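Local structure of N-terminal domain of PorA (28-171) (Porphyromonas gingivalis ATCC 33277, 6KJK) at residues V5-G10 with A125-N130; E32-K37 with Y96-S101; G38-Q43 with E90-R95; N49-I54 with S80-V85; Q57-D62 with G107-S112. The protein is the N-terminal domain of a type IX secretion cargo protein that appears to influence PorXY-SigP signalling. All coordinates share one frame; numbering follows the deposited sequence. Where two conformers were deposited one is given.

Contact 1. Residues V5-G10 with A125-N130; sequences VVIKVG and ATVNIN
Val5 and Ile7 of one sheet meet Ala125 and Val127 of the other across the interior of a two-sheet beta sandwich. Strands 5-9 and 125-130 belong to different sheets, and no hydrogen bond passes between them; their axes approach to 6.6 Å at an angle of 30°. The CB of Val5 points toward strand 125-130, CG1 standing 4.2 Å from Ala125 CB, while the carbonyl comes closer still, Val5 O lying 3.6 Å from Ala125 CB. The CB of Val6 points away from strand 125-130, and the backbone bonds instead to Ile41 in its own sheet. Ile7 carries most of the packing. Its CG1 is anti to the carbonyl carbon (chi1 -64°), and a nearly extended second torsion (chi2 162°) puts CD1 against the facing strand. There CD1 lies 3.9 Å from Ala125 CB and equally far from Thr126 C. The same methyl touches a third consecutive residue, Val127, which answers with CG1, the branch set between its backbone N and carbonyl carbon; the two side chains cross at a slant, with Ile7 CD1 3.7 Å from Val127 CG1.

Contact 2. Residues E32-K37 with Y96-S101; sequences EEMKFK and YTFPVS
Glu32 and Phe98 pair through both of their backbone groups. Glu32 N donates to Phe98 O at 2.7 Å, approaching nearly along the C=O axis, and Phe98 N returns a longer bond to Glu32 O. The latter oxygen also receives a CA-H contact from Thr97 CA at 3.1 Å. Two residues on, Met34 N reaches Tyr96 O at 2.9 Å and Tyr96 N reaches Met34 O at 2.8 Å; Tyr96 O in addition faces Glu33 CA. The strands are antiparallel neighbours in one sheet of the beta sandwich, with Glu32, Met34, Tyr96 and Phe98 on the inward face and Glu33 and Thr97 on the other. Although buried, the Glu32 carboxylate has a partner for each oxygen, Thr27 OG1 for OE1 and Tyr133 OH for OE2. The aliphatic part of that side chain is used as well: CB lies over one face of the Phe98 ring, 3.9 Å from its centroid, and beyond the bend at chi2 (-75°) the carboxylate meets Val100, whose CG2 is 3.4 Å from Glu32 OE2. Met34 approaches the same ring from its edge, SD lying in the plane 3.6 Å from Phe98 CZ, a Met-aromatic contact. On the outward face the Glu33 and Thr97 side chains lie side by side, pointing the same way, with Glu33 CG 3.7 Å from Thr97 CG2. The Tyr96 hydroxyl is bonded by His105 NE2 and by the backbone N of Ile60.

Contact 3. Residues G38-Q43 with E90-R95; sequences GMVINQ and EPLSLR
Val40 and Leu92 touch diagonally across the strands, with their first torsions in the same state: Val40 CG1 is anti to the backbone N (chi1 179°), and so is Leu92 CG (chi1 170°). Val40 CG2 is thereby anti to the carbonyl carbon, and with the second torsion of Leu92 at 61° it meets Leu92 CD2 at 4.1 Å, the two side chains crossing at a slant. The pair lies on the inward face of the antiparallel sheet that forms one wall of the beta sandwich, where Leu92 also packs on Phe111 of the opposing sheet. Four backbone bonds tie the strands. Val40 N to Glu90 O and Glu90 N to Val40 O close one hydrogen-bonded pair. Next to it Met39 opposes Pro91, which has no N-H to offer, and does so in a non-hydrogen-bonded position where none is called for. Met39 is modelled in two conformers, so the contact of its CE methyl with Pro91 CD on the outward face is tentative. Further along strand 90-99, Ser93 bonds through its backbone to Cys68, which is disulfide-linked to Cys72. In the other hydrogen-bonded pair Gly38 N meets Leu92 O at 2.8 Å, whereas the return bond from Leu92 N to Gly38 O, 2.9 Å long, has its donor well above the plane of the glycine carbonyl.

Contact 4. Residues N49-I54 with S80-V85; sequences NVIGKI and SPVVEV
Strand 49-54 and the short strand 83-85 are antiparallel but strongly splayed, 120° between their directions, and are tied at Val50 and Val83 by a pair of 2.8 Å bonds, Val50 N to Val83 O and Val83 N to Val50 O. Two residues further on the regular pairing gives way to a side chain. Ser80 OG, held between its own backbone N and carbonyl carbon (chi1 80°), accepts from Gly52 N at 2.8 Å and donates to Pro81 O at 2.7 Å, while Ser80 N completes the grip by donating to Gly52 O. A buried hydroxyl thus stands where a strand carbonyl would otherwise receive the glycine N-H. This is an outer edge of the mixed sheet of the beta sandwich, with 83-85 as its last strand in this chain and 105-115 on the far side of 48-58. Val82 packs with both branches: CG1 touches Asn49 CB at 3.8 Å, and CG2 meets Ile51 CG1, also at 3.8 Å. Inward, Val50 and Val83 both lean on Phe69 of the other sheet. The Asn49 amide nitrogen is bonded to Glu116 OE1. Ile51 CG2 rests 3.5 Å from Ser80 O.

Contact 5. Residues Q57-D62 with G107-S112; sequences QEMIGD and GAFTFS
The carbonyl oxygen of Glu58 is approached twice from segment 107-112: Ala108 N donates to it at 2.9 Å, and Gly107 CA makes a CA-H contact with it at 3.2 Å. In the reverse direction Glu58 N reaches Ala108 O at 2.8 Å; the donor sits almost in line with the carbonyl, but the hydrogen bond is far from straight, with an N-H...O angle of 139°. Gln57 CA adds a CA-H contact to the same alanine oxygen. Glu58 and Ala108 point to the outer face, where the Glu58 chain is extended beyond CG and OE2 comes to 3.5 Å from Ala108 CB. The pairing belongs to the mixed sheet of the beta sandwich, at the point where strand 48-58 ends and the chain turns away. Past Glu58 the contact continues through Met59, and Phe109 receives both this side chain and that of Gln57. The CG of Phe109 is anti to the carbonyl carbon (chi1 -62°), and Gln57 and Met59 both touch the ring. Gln57 CB meets Phe109 CD2 at 3.8 Å, while Met59 CG is 3.5 Å from Phe109 CZ. The Met59 sulfur lies at the ring edge, 5.0 Å from the centroid, a Met-aromatic contact in which the two side chains cross at about a right angle. Across the sandwich interior Tyr96 of the opposite sheet meets the Phe109 ring edge-to-face.

In the fold
Contacts 2 and 3 are successive parts of one strand pair, 31-42 with 90-99, their centres about 19 Å apart and joined by the bond from Phe36 N to Leu94 O. Contacts 4 and 5, also about 19 Å apart between centres, share strand 48-58 in the facing sheet. Contact 1 spans the two sheets: Lys8 N bonds to Met39 O of contact 3, centres about 8 Å apart, and Thr126 OG1 pairs with Ser112 OG of contact 5. The interior is closed further by Leu94 on Phe109, linking contacts 3 and 5, and by Phe98 on Ile60, linking contacts 2 and 5, whose centres are about 11 Å apart. Asn42 ND2 and Val85 O join contact 3 to contact 4, at 3.1 Å.

Contact 1. Residues V5-G10 with A125-N130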
# COMPACT_ATOMS: atom_id res chain seq x y z
N VAL A 5 0.27 -3.09 16.11
CA VAL A 5 0.83 -2.72 14.81
C VAL A 5 -0.14 -1.77 14.15
O VAL A 5 -1.34 -2.07 14.05
CB VAL A 5 1.06 -3.95 13.92
CG1 VAL A 5 1.55 -3.52 12.56
CG2 VAL A 5 2.06 -4.86 14.60
N VAL A 6 0.35 -0.62 13.71
CA VAL A 6 -0.47 0.40 13.07
C VAL A 6 0.18 0.84 11.77
O VAL A 6 1.38 0.65 11.54
CB VAL A 6 -0.77 1.63 13.97
CG1 VAL A 6 -1.44 1.17 15.26
CG2 VAL A 6 0.51 2.40 14.31
N ILE A 7 -0.63 1.47 10.93
CA ILE A 7 -0.17 2.13 9.72
C ILE A 7 -0.34 3.62 9.92
O ILE A 7 -1.38 4.07 10.42
CB ILE A 7 -0.94 1.61 8.50
CG1 ILE A 7 -0.61 0.11 8.32
CG2 ILE A 7 -0.57 2.39 7.24
CD1 ILE A 7 -1.60 -0.65 7.44
N LYS A 8 0.70 4.38 9.62
CA LYS A 8 0.72 5.82 9.74
C LYS A 8 0.84 6.43 8.34
O LYS A 8 1.62 5.94 7.51
CB LYS A 8 1.93 6.23 10.58
CG LYS A 8 2.06 7.70 10.92
CD LYS A 8 3.22 7.92 11.88
CE LYS A 8 3.35 9.36 12.31
NZ LYS A 8 4.36 9.45 13.40
N VAL A 9 0.09 7.49 8.09
CA VAL A 9 0.18 8.25 6.85
C VAL A 9 0.33 9.72 7.22
O VAL A 9 -0.44 10.25 8.03
CB VAL A 9 -1.04 8.05 5.95
CG1 VAL A 9 -0.97 8.96 4.72
CG2 VAL A 9 -1.09 6.62 5.51
N GLY A 10 1.33 10.37 6.63
CA GLY A 10 1.61 11.75 7.04
C GLY A 10 1.93 11.75 8.51
O GLY A 10 2.68 10.92 9.01
N ALA A 125 -2.84 -5.27 10.74
CA ALA A 125 -3.22 -3.93 10.35
C ALA A 125 -3.55 -3.94 8.88
O ALA A 125 -2.92 -4.67 8.12
CB ALA A 125 -2.08 -2.92 10.59
N THR A 126 -4.53 -3.14 8.49
CA THR A 126 -5.00 -3.10 7.12
C THR A 126 -5.30 -1.67 6.74
O THR A 126 -5.86 -0.91 7.55
CB THR A 126 -6.30 -3.92 7.02
OG1 THR A 126 -5.99 -5.28 7.31
CG2 THR A 126 -6.94 -3.83 5.63
N VAL A 127 -4.97 -1.31 5.51
CA VAL A 127 -5.35 -0.04 4.94
C VAL A 127 -5.89 -0.30 3.54
O VAL A 127 -5.37 -1.15 2.80
CB VAL A 127 -4.19 0.98 4.93
CG1 VAL A 127 -2.98 0.48 4.15
CG2 VAL A 127 -4.64 2.34 4.46
N ASN A 128 -6.95 0.42 3.20
CA ASN A 128 -7.52 0.40 1.87
C ASN A 128 -7.10 1.68 1.17
O ASN A 128 -7.23 2.77 1.74
CB ASN A 128 -9.05 0.31 1.93
CG ASN A 128 -9.49 -0.86 2.70
OD1 ASN A 128 -9.35 -2.01 2.24
ND2 ASN A 128 -9.96 -0.62 3.92
N ILE A 129 -6.58 1.57 -0.05
CA ILE A 129 -6.00 2.68 -0.77
C ILE A 129 -6.79 2.84 -2.06
O ILE A 129 -6.88 1.89 -2.86
CB ILE A 129 -4.53 2.39 -1.09
CG1 ILE A 129 -3.77 2.17 0.21
CG2 ILE A 129 -3.90 3.52 -1.91
CD1 ILE A 129 -2.47 1.52 0.01
N ASN A 130 -7.34 4.02 -2.29
CA ASN A 130 -8.03 4.33 -3.54
C ASN A 130 -7.25 5.39 -4.29
O ASN A 130 -7.00 6.48 -3.75
CB ASN A 130 -9.44 4.87 -3.28
CG ASN A 130 -10.36 3.84 -2.69
OD1 ASN A 130 -10.29 2.66 -3.03
ND2 ASN A 130 -11.25 4.29 -1.81

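Contact 2. Residues E32-K37 with Y96-S101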
# COMPACT_ATOMS: atom_id res chain seq x y z
N GLU A 32 0.95 7.55 -16.41
CA GLU A 32 0.69 8.24 -15.16
C GLU A 32 1.21 7.41 -14.00
O GLU A 32 1.18 6.17 -14.05
CB GLU A 32 -0.80 8.45 -14.94
CG GLU A 32 -1.54 9.10 -16.12
CD GLU A 32 -1.27 10.59 -16.25
OE1 GLU A 32 -0.19 11.05 -15.84
OE2 GLU A 32 -2.16 11.30 -16.77
N GLU A 33 1.64 8.07 -12.93
CA GLU A 33 2.04 7.39 -11.71
C GLU A 33 1.36 8.06 -10.53
O GLU A 33 1.37 9.29 -10.43
CB GLU A 33 3.56 7.38 -11.51
CG GLU A 33 4.00 6.52 -10.33
CD GLU A 33 5.49 6.60 -10.05
OE1 GLU A 33 5.87 7.29 -9.08
OE2 GLU A 33 6.26 5.94 -10.78
N MET A 34 0.77 7.26 -9.65
CA MET A 34 0.22 7.72 -8.38
C MET A 34 0.89 6.92 -7.28
O MET A 34 1.25 5.75 -7.47
CB MET A 34 -1.29 7.51 -8.34
CG MET A 34 -1.95 8.23 -9.52
SD MET A 34 -3.74 8.11 -9.58
CE MET A 34 -4.17 9.21 -8.23
N LYS A 35 1.09 7.54 -6.11
CA LYS A 35 1.86 6.87 -5.07
C LYS A 35 1.24 7.07 -3.70
O LYS A 35 0.96 8.20 -3.30
CB LYS A 35 3.29 7.37 -5.06
CG LYS A 35 4.15 6.72 -4.00
CD LYS A 35 5.50 7.41 -4.03
CE LYS A 35 6.64 6.44 -3.83
NZ LYS A 35 7.81 7.11 -3.18
N PHE A 36 1.06 5.97 -2.98
CA PHE A 36 0.73 5.98 -1.56
C PHE A 36 2.01 5.77 -0.76
O PHE A 36 2.84 4.93 -1.11
CB PHE A 36 -0.23 4.82 -1.27
CG PHE A 36 -0.40 4.52 0.19
CD1 PHE A 36 -1.37 5.17 0.93
CD2 PHE A 36 0.41 3.61 0.84
CE1 PHE A 36 -1.52 4.91 2.27
CE2 PHE A 36 0.26 3.35 2.18
CZ PHE A 36 -0.72 4.00 2.90
N LYS A 37 2.16 6.55 0.31
CA LYS A 37 3.31 6.43 1.19
C LYS A 37 2.83 6.41 2.63
O LYS A 37 1.99 7.23 3.03
CB LYS A 37 4.29 7.61 1.03
CG LYS A 37 5.15 7.55 -0.24
CD LYS A 37 5.96 8.83 -0.38
CE LYS A 37 7.00 8.92 0.73
NZ LYS A 37 8.17 9.75 0.34
N TYR A 96 1.13 3.08 -8.38
CA TYR A 96 0.16 2.59 -9.35
C TYR A 96 0.43 3.37 -10.63
O TYR A 96 0.41 4.60 -10.61
CB TYR A 96 -1.24 2.87 -8.82
CG TYR A 96 -2.38 2.51 -9.75
CD1 TYR A 96 -2.37 1.35 -10.54
CD2 TYR A 96 -3.46 3.34 -9.85
CE1 TYR A 96 -3.42 1.06 -11.38
CE2 TYR A 96 -4.53 3.06 -10.70
CZ TYR A 96 -4.50 1.90 -11.46
OH TYR A 96 -5.54 1.55 -12.32
N THR A 97 0.68 2.65 -11.73
CA THR A 97 1.04 3.28 -12.99
C THR A 97 0.08 2.79 -14.06
O THR A 97 -0.35 1.63 -14.02
CB THR A 97 2.46 2.94 -13.37
OG1 THR A 97 2.62 1.53 -13.36
CG2 THR A 97 3.42 3.51 -12.37
N PHE A 98 -0.28 3.66 -14.99
CA PHE A 98 -1.33 3.32 -15.94
C PHE A 98 -1.32 4.37 -17.05
O PHE A 98 -0.68 5.41 -16.91
CB PHE A 98 -2.72 3.28 -15.26
CG PHE A 98 -3.03 4.52 -14.46
CD1 PHE A 98 -3.65 5.62 -15.05
CD2 PHE A 98 -2.67 4.60 -13.13
CE1 PHE A 98 -3.89 6.77 -14.32
CE2 PHE A 98 -2.91 5.74 -12.38
CZ PHE A 98 -3.52 6.83 -12.97
N PRO A 99 -2.01 4.09 -18.16
CA PRO A 99 -1.96 5.03 -19.29
C PRO A 99 -2.66 6.35 -19.00
O PRO A 99 -3.69 6.40 -18.32
CB PRO A 99 -2.69 4.26 -20.41
CG PRO A 99 -2.56 2.82 -20.03
CD PRO A 99 -2.65 2.82 -18.52
N VAL A 100 -2.08 7.42 -19.54
CA VAL A 100 -2.79 8.69 -19.59
C VAL A 100 -4.12 8.49 -20.29
O VAL A 100 -4.22 7.78 -21.31
CB VAL A 100 -1.94 9.74 -20.33
CG1 VAL A 100 -2.74 11.01 -20.58
CG2 VAL A 100 -0.68 10.04 -19.56
N SER A 101 -5.17 9.09 -19.74
CA SER A 101 -6.50 9.06 -20.32
C SER A 101 -7.20 10.37 -20.02
O SER A 101 -6.89 11.04 -19.03
CB SER A 101 -7.33 7.89 -19.76
OG SER A 101 -8.66 7.90 -20.27

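Contact 3. Residues G38-Q43 with E90-R95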
# COMPACT_ATOMS: atom_id res chain seq x y z
N GLY A 38 3.38 5.51 3.42
CA GLY A 38 3.08 5.47 4.83
C GLY A 38 4.17 4.73 5.56
O GLY A 38 5.28 4.54 5.04
N MET A 39 3.88 4.36 6.80
CA MET A 39 4.81 3.66 7.67
C MET A 39 4.04 2.57 8.40
O MET A 39 2.90 2.80 8.83
CB MET A 39 5.37 4.61 8.76
CG MET A 39 6.18 5.78 8.23
SD MET A 39 7.82 5.33 7.62
CE MET A 39 8.29 4.21 8.87
N VAL A 40 4.65 1.41 8.58
CA VAL A 40 4.12 0.37 9.46
C VAL A 40 4.91 0.43 10.75
O VAL A 40 6.14 0.32 10.75
CB VAL A 40 4.22 -1.01 8.80
CG1 VAL A 40 3.68 -2.05 9.76
CG2 VAL A 40 3.43 -1.03 7.50
N ILE A 41 4.20 0.58 11.88
CA ILE A 41 4.83 0.81 13.18
C ILE A 41 4.41 -0.29 14.13
O ILE A 41 3.22 -0.59 14.23
CB ILE A 41 4.43 2.19 13.73
CG1 ILE A 41 4.95 3.27 12.79
CG2 ILE A 41 4.98 2.42 15.17
CD1 ILE A 41 4.30 4.60 12.95
N ASN A 42 5.36 -0.88 14.83
CA ASN A 42 5.06 -1.81 15.90
C ASN A 42 5.23 -1.06 17.21
O ASN A 42 6.35 -0.64 17.54
CB ASN A 42 6.03 -2.99 15.83
CG ASN A 42 6.00 -3.85 17.08
OD1 ASN A 42 4.99 -3.89 17.79
ND2 ASN A 42 7.11 -4.54 17.36
N GLN A 43 4.14 -0.89 17.96
CA GLN A 43 4.16 -0.09 19.18
C GLN A 43 4.59 -0.88 20.41
O GLN A 43 4.74 -0.29 21.49
CB GLN A 43 2.78 0.52 19.42
CG GLN A 43 2.38 1.46 18.31
CD GLN A 43 0.93 1.90 18.43
OE1 GLN A 43 0.10 1.21 19.00
NE2 GLN A 43 0.65 3.06 17.91
N GLU A 90 8.62 1.03 9.61
CA GLU A 90 9.16 0.64 8.34
C GLU A 90 8.41 1.37 7.23
O GLU A 90 7.17 1.27 7.16
CB GLU A 90 9.03 -0.84 8.15
CG GLU A 90 9.62 -1.34 6.83
CD GLU A 90 11.15 -1.28 6.80
OE1 GLU A 90 11.76 -0.53 7.59
OE2 GLU A 90 11.73 -2.01 5.95
N PRO A 91 9.09 2.07 6.34
CA PRO A 91 8.38 2.72 5.23
C PRO A 91 7.61 1.72 4.38
O PRO A 91 8.04 0.59 4.15
CB PRO A 91 9.51 3.37 4.41
CG PRO A 91 10.60 3.58 5.42
CD PRO A 91 10.52 2.43 6.37
N LEU A 92 6.47 2.17 3.89
CA LEU A 92 5.58 1.42 3.04
C LEU A 92 5.19 2.31 1.89
O LEU A 92 4.76 3.45 2.10
CB LEU A 92 4.30 1.08 3.84
CG LEU A 92 3.15 0.51 3.05
CD1 LEU A 92 3.51 -0.83 2.38
CD2 LEU A 92 1.94 0.36 3.98
N SER A 93 5.32 1.83 0.67
CA SER A 93 4.80 2.59 -0.46
C SER A 93 4.14 1.67 -1.47
O SER A 93 4.48 0.49 -1.60
CB SER A 93 5.85 3.45 -1.14
OG SER A 93 6.83 2.67 -1.76
N LEU A 94 3.19 2.24 -2.20
CA LEU A 94 2.54 1.53 -3.29
C LEU A 94 2.40 2.49 -4.45
O LEU A 94 1.78 3.55 -4.31
CB LEU A 94 1.15 1.04 -2.84
CG LEU A 94 0.35 0.24 -3.87
CD1 LEU A 94 1.06 -1.05 -4.21
CD2 LEU A 94 -1.07 -0.03 -3.35
N ARG A 95 2.99 2.14 -5.58
CA ARG A 95 2.93 2.97 -6.77
C ARG A 95 2.00 2.30 -7.77
O ARG A 95 2.09 1.09 -8.01
CB ARG A 95 4.33 3.06 -7.37
CG ARG A 95 5.26 4.01 -6.65
CD ARG A 95 6.65 3.87 -7.28
NE ARG A 95 7.60 4.93 -6.95
CZ ARG A 95 8.46 4.88 -5.93
NH1 ARG A 95 8.46 3.83 -5.12
NH2 ARG A 95 9.29 5.89 -5.71

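Contact 4. Residues N49-I54 with S80-V85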
# COMPACT_ATOMS: atom_id res chain seq x y z
N ASN A 49 8.17 -9.93 13.53
CA ASN A 49 8.38 -10.18 12.12
C ASN A 49 7.04 -10.24 11.41
O ASN A 49 6.13 -10.96 11.84
CB ASN A 49 9.12 -11.50 11.92
CG ASN A 49 10.59 -11.41 12.27
OD1 ASN A 49 11.09 -10.34 12.59
ND2 ASN A 49 11.30 -12.52 12.17
N VAL A 50 6.90 -9.48 10.34
CA VAL A 50 5.66 -9.40 9.59
C VAL A 50 5.93 -9.58 8.11
O VAL A 50 7.06 -9.47 7.62
CB VAL A 50 4.91 -8.09 9.86
CG1 VAL A 50 4.63 -7.91 11.34
CG2 VAL A 50 5.72 -6.90 9.38
N ILE A 51 4.85 -9.84 7.36
CA ILE A 51 4.87 -9.79 5.91
C ILE A 51 3.76 -8.84 5.48
O ILE A 51 2.67 -8.86 6.07
CB ILE A 51 4.64 -11.18 5.30
CG1 ILE A 51 5.77 -12.13 5.65
CG2 ILE A 51 4.47 -11.12 3.80
CD1 ILE A 51 5.42 -13.58 5.39
N GLY A 52 4.03 -8.02 4.48
CA GLY A 52 3.03 -7.12 3.91
C GLY A 52 2.49 -7.71 2.61
O GLY A 52 3.25 -8.23 1.81
N LYS A 53 1.17 -7.65 2.46
CA LYS A 53 0.52 -8.23 1.29
C LYS A 53 -0.50 -7.27 0.72
O LYS A 53 -1.31 -6.69 1.45
CB LYS A 53 -0.19 -9.54 1.61
CG LYS A 53 0.70 -10.61 2.20
CD LYS A 53 0.03 -11.96 2.15
CE LYS A 53 0.86 -13.00 2.91
NZ LYS A 53 0.28 -14.37 2.76
N ILE A 54 -0.49 -7.16 -0.61
CA ILE A 54 -1.64 -6.61 -1.31
C ILE A 54 -2.67 -7.73 -1.40
O ILE A 54 -2.43 -8.74 -2.06
CB ILE A 54 -1.24 -6.08 -2.68
CG1 ILE A 54 -0.25 -4.92 -2.55
CG2 ILE A 54 -2.49 -5.72 -3.51
CD1 ILE A 54 -0.80 -3.68 -1.88
N SER A 80 5.48 -8.94 0.19
CA SER A 80 6.79 -8.46 0.57
C SER A 80 7.63 -9.58 1.18
O SER A 80 7.12 -10.64 1.55
CB SER A 80 6.64 -7.34 1.61
OG SER A 80 6.41 -7.87 2.92
N PRO A 81 8.92 -9.32 1.40
CA PRO A 81 9.71 -10.22 2.26
C PRO A 81 9.27 -10.08 3.70
O PRO A 81 8.53 -9.16 4.08
CB PRO A 81 11.15 -9.70 2.11
CG PRO A 81 11.13 -8.69 1.02
CD PRO A 81 9.69 -8.17 0.93
N VAL A 82 9.78 -10.97 4.55
CA VAL A 82 9.61 -10.82 5.99
C VAL A 82 10.39 -9.59 6.43
O VAL A 82 11.56 -9.42 6.07
CB VAL A 82 10.10 -12.07 6.73
CG1 VAL A 82 9.94 -11.90 8.22
CG2 VAL A 82 9.32 -13.32 6.24
N VAL A 83 9.75 -8.75 7.24
CA VAL A 83 10.35 -7.52 7.76
C VAL A 83 10.19 -7.53 9.27
O VAL A 83 9.12 -7.87 9.77
CB VAL A 83 9.66 -6.28 7.17
CG1 VAL A 83 10.29 -4.98 7.76
CG2 VAL A 83 9.78 -6.28 5.66
N GLU A 84 11.25 -7.16 9.99
CA GLU A 84 11.19 -7.04 11.45
C GLU A 84 10.91 -5.58 11.80
O GLU A 84 11.79 -4.73 11.63
CB GLU A 84 12.54 -7.44 12.05
CG GLU A 84 12.52 -7.53 13.58
CD GLU A 84 13.54 -8.56 14.11
OE1 GLU A 84 13.42 -9.79 13.83
OE2 GLU A 84 14.47 -8.14 14.82
N VAL A 85 9.73 -5.33 12.41
CA VAL A 85 9.27 -3.97 12.66
C VAL A 85 9.30 -3.66 14.15
O VAL A 85 9.04 -4.52 14.99
CB VAL A 85 7.87 -3.68 12.09
CG1 VAL A 85 7.88 -3.68 10.57
CG2 VAL A 85 6.87 -4.68 12.61

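Contact 5. Residues Q57-D62 with G107-S112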
# COMPACT_ATOMS: atom_id res chain seq x y z
N GLN A 57 -6.78 -6.11 -5.43
CA GLN A 57 -6.24 -5.19 -6.42
C GLN A 57 -7.26 -4.97 -7.54
O GLN A 57 -7.77 -5.92 -8.15
CB GLN A 57 -4.95 -5.73 -7.03
CG GLN A 57 -5.03 -7.22 -7.46
CD GLN A 57 -3.84 -7.64 -8.27
OE1 GLN A 57 -3.67 -7.20 -9.40
NE2 GLN A 57 -2.99 -8.47 -7.68
N GLU A 58 -7.56 -3.73 -7.82
CA GLU A 58 -8.50 -3.35 -8.88
C GLU A 58 -7.84 -2.26 -9.69
O GLU A 58 -7.48 -1.20 -9.14
CB GLU A 58 -9.79 -2.81 -8.25
CG GLU A 58 -10.32 -3.73 -7.12
CD GLU A 58 -11.77 -3.48 -6.72
OE1 GLU A 58 -12.62 -4.34 -7.00
OE2 GLU A 58 -12.05 -2.44 -6.08
N MET A 59 -7.64 -2.50 -10.97
CA MET A 59 -6.87 -1.60 -11.82
C MET A 59 -7.56 -1.47 -13.17
O MET A 59 -8.26 -2.38 -13.63
CB MET A 59 -5.44 -2.12 -12.05
CG MET A 59 -4.62 -2.31 -10.75
SD MET A 59 -2.86 -2.60 -11.03
CE MET A 59 -2.89 -4.29 -11.61
N ILE A 60 -7.29 -0.37 -13.83
CA ILE A 60 -7.59 -0.29 -15.26
C ILE A 60 -6.69 -1.28 -16.01
O ILE A 60 -5.69 -1.79 -15.52
CB ILE A 60 -7.39 1.17 -15.71
CG1 ILE A 60 -8.16 1.43 -17.01
CG2 ILE A 60 -5.92 1.52 -15.88
CD1 ILE A 60 -8.33 2.87 -17.29
N GLY A 61 -7.12 -1.64 -17.23
CA GLY A 61 -6.60 -2.85 -17.88
C GLY A 61 -5.08 -2.99 -17.91
O GLY A 61 -4.53 -4.04 -17.54
N ASP A 62 -4.39 -1.98 -18.41
CA ASP A 62 -2.93 -2.00 -18.47
C ASP A 62 -2.27 -1.30 -17.28
O ASP A 62 -1.12 -0.86 -17.40
CB ASP A 62 -2.43 -1.41 -19.79
CG ASP A 62 -1.32 -2.24 -20.41
OD1 ASP A 62 -1.53 -2.78 -21.52
OD2 ASP A 62 -0.24 -2.37 -19.79
N GLY A 107 -8.31 3.23 -9.17
CA GLY A 107 -7.61 1.99 -8.80
C GLY A 107 -7.79 1.79 -7.31
O GLY A 107 -7.80 2.76 -6.55
N ALA A 108 -8.02 0.57 -6.88
CA ALA A 108 -8.29 0.31 -5.47
C ALA A 108 -7.50 -0.90 -5.01
O ALA A 108 -7.46 -1.93 -5.71
CB ALA A 108 -9.79 0.07 -5.24
N PHE A 109 -6.85 -0.77 -3.85
CA PHE A 109 -6.01 -1.82 -3.31
C PHE A 109 -6.28 -1.94 -1.83
O PHE A 109 -6.67 -0.97 -1.17
CB PHE A 109 -4.53 -1.48 -3.52
CG PHE A 109 -4.15 -1.35 -4.98
CD1 PHE A 109 -4.28 -0.15 -5.65
CD2 PHE A 109 -3.68 -2.46 -5.68
CE1 PHE A 109 -3.91 -0.06 -6.99
CE2 PHE A 109 -3.30 -2.35 -6.98
CZ PHE A 109 -3.41 -1.16 -7.64
N THR A 110 -6.02 -3.12 -1.29
CA THR A 110 -5.97 -3.30 0.15
C THR A 110 -4.60 -3.85 0.49
O THR A 110 -4.12 -4.76 -0.19
CB THR A 110 -7.08 -4.23 0.64
OG1 THR A 110 -8.35 -3.66 0.29
CG2 THR A 110 -7.02 -4.45 2.15
N PHE A 111 -3.98 -3.28 1.51
CA PHE A 111 -2.70 -3.76 2.03
C PHE A 111 -2.95 -4.22 3.45
O PHE A 111 -3.53 -3.47 4.27
CB PHE A 111 -1.66 -2.65 2.02
CG PHE A 111 -0.39 -3.02 2.73
CD1 PHE A 111 0.62 -3.71 2.07
CD2 PHE A 111 -0.23 -2.72 4.07
CE1 PHE A 111 1.81 -4.05 2.75
CE2 PHE A 111 0.93 -3.06 4.76
CZ PHE A 111 1.94 -3.71 4.09
N SER A 112 -2.45 -5.40 3.80
CA SER A 112 -2.45 -5.83 5.19
C SER A 112 -1.09 -6.34 5.60
O SER A 112 -0.36 -6.96 4.82
CB SER A 112 -3.47 -6.95 5.46
OG SER A 112 -4.79 -6.49 5.23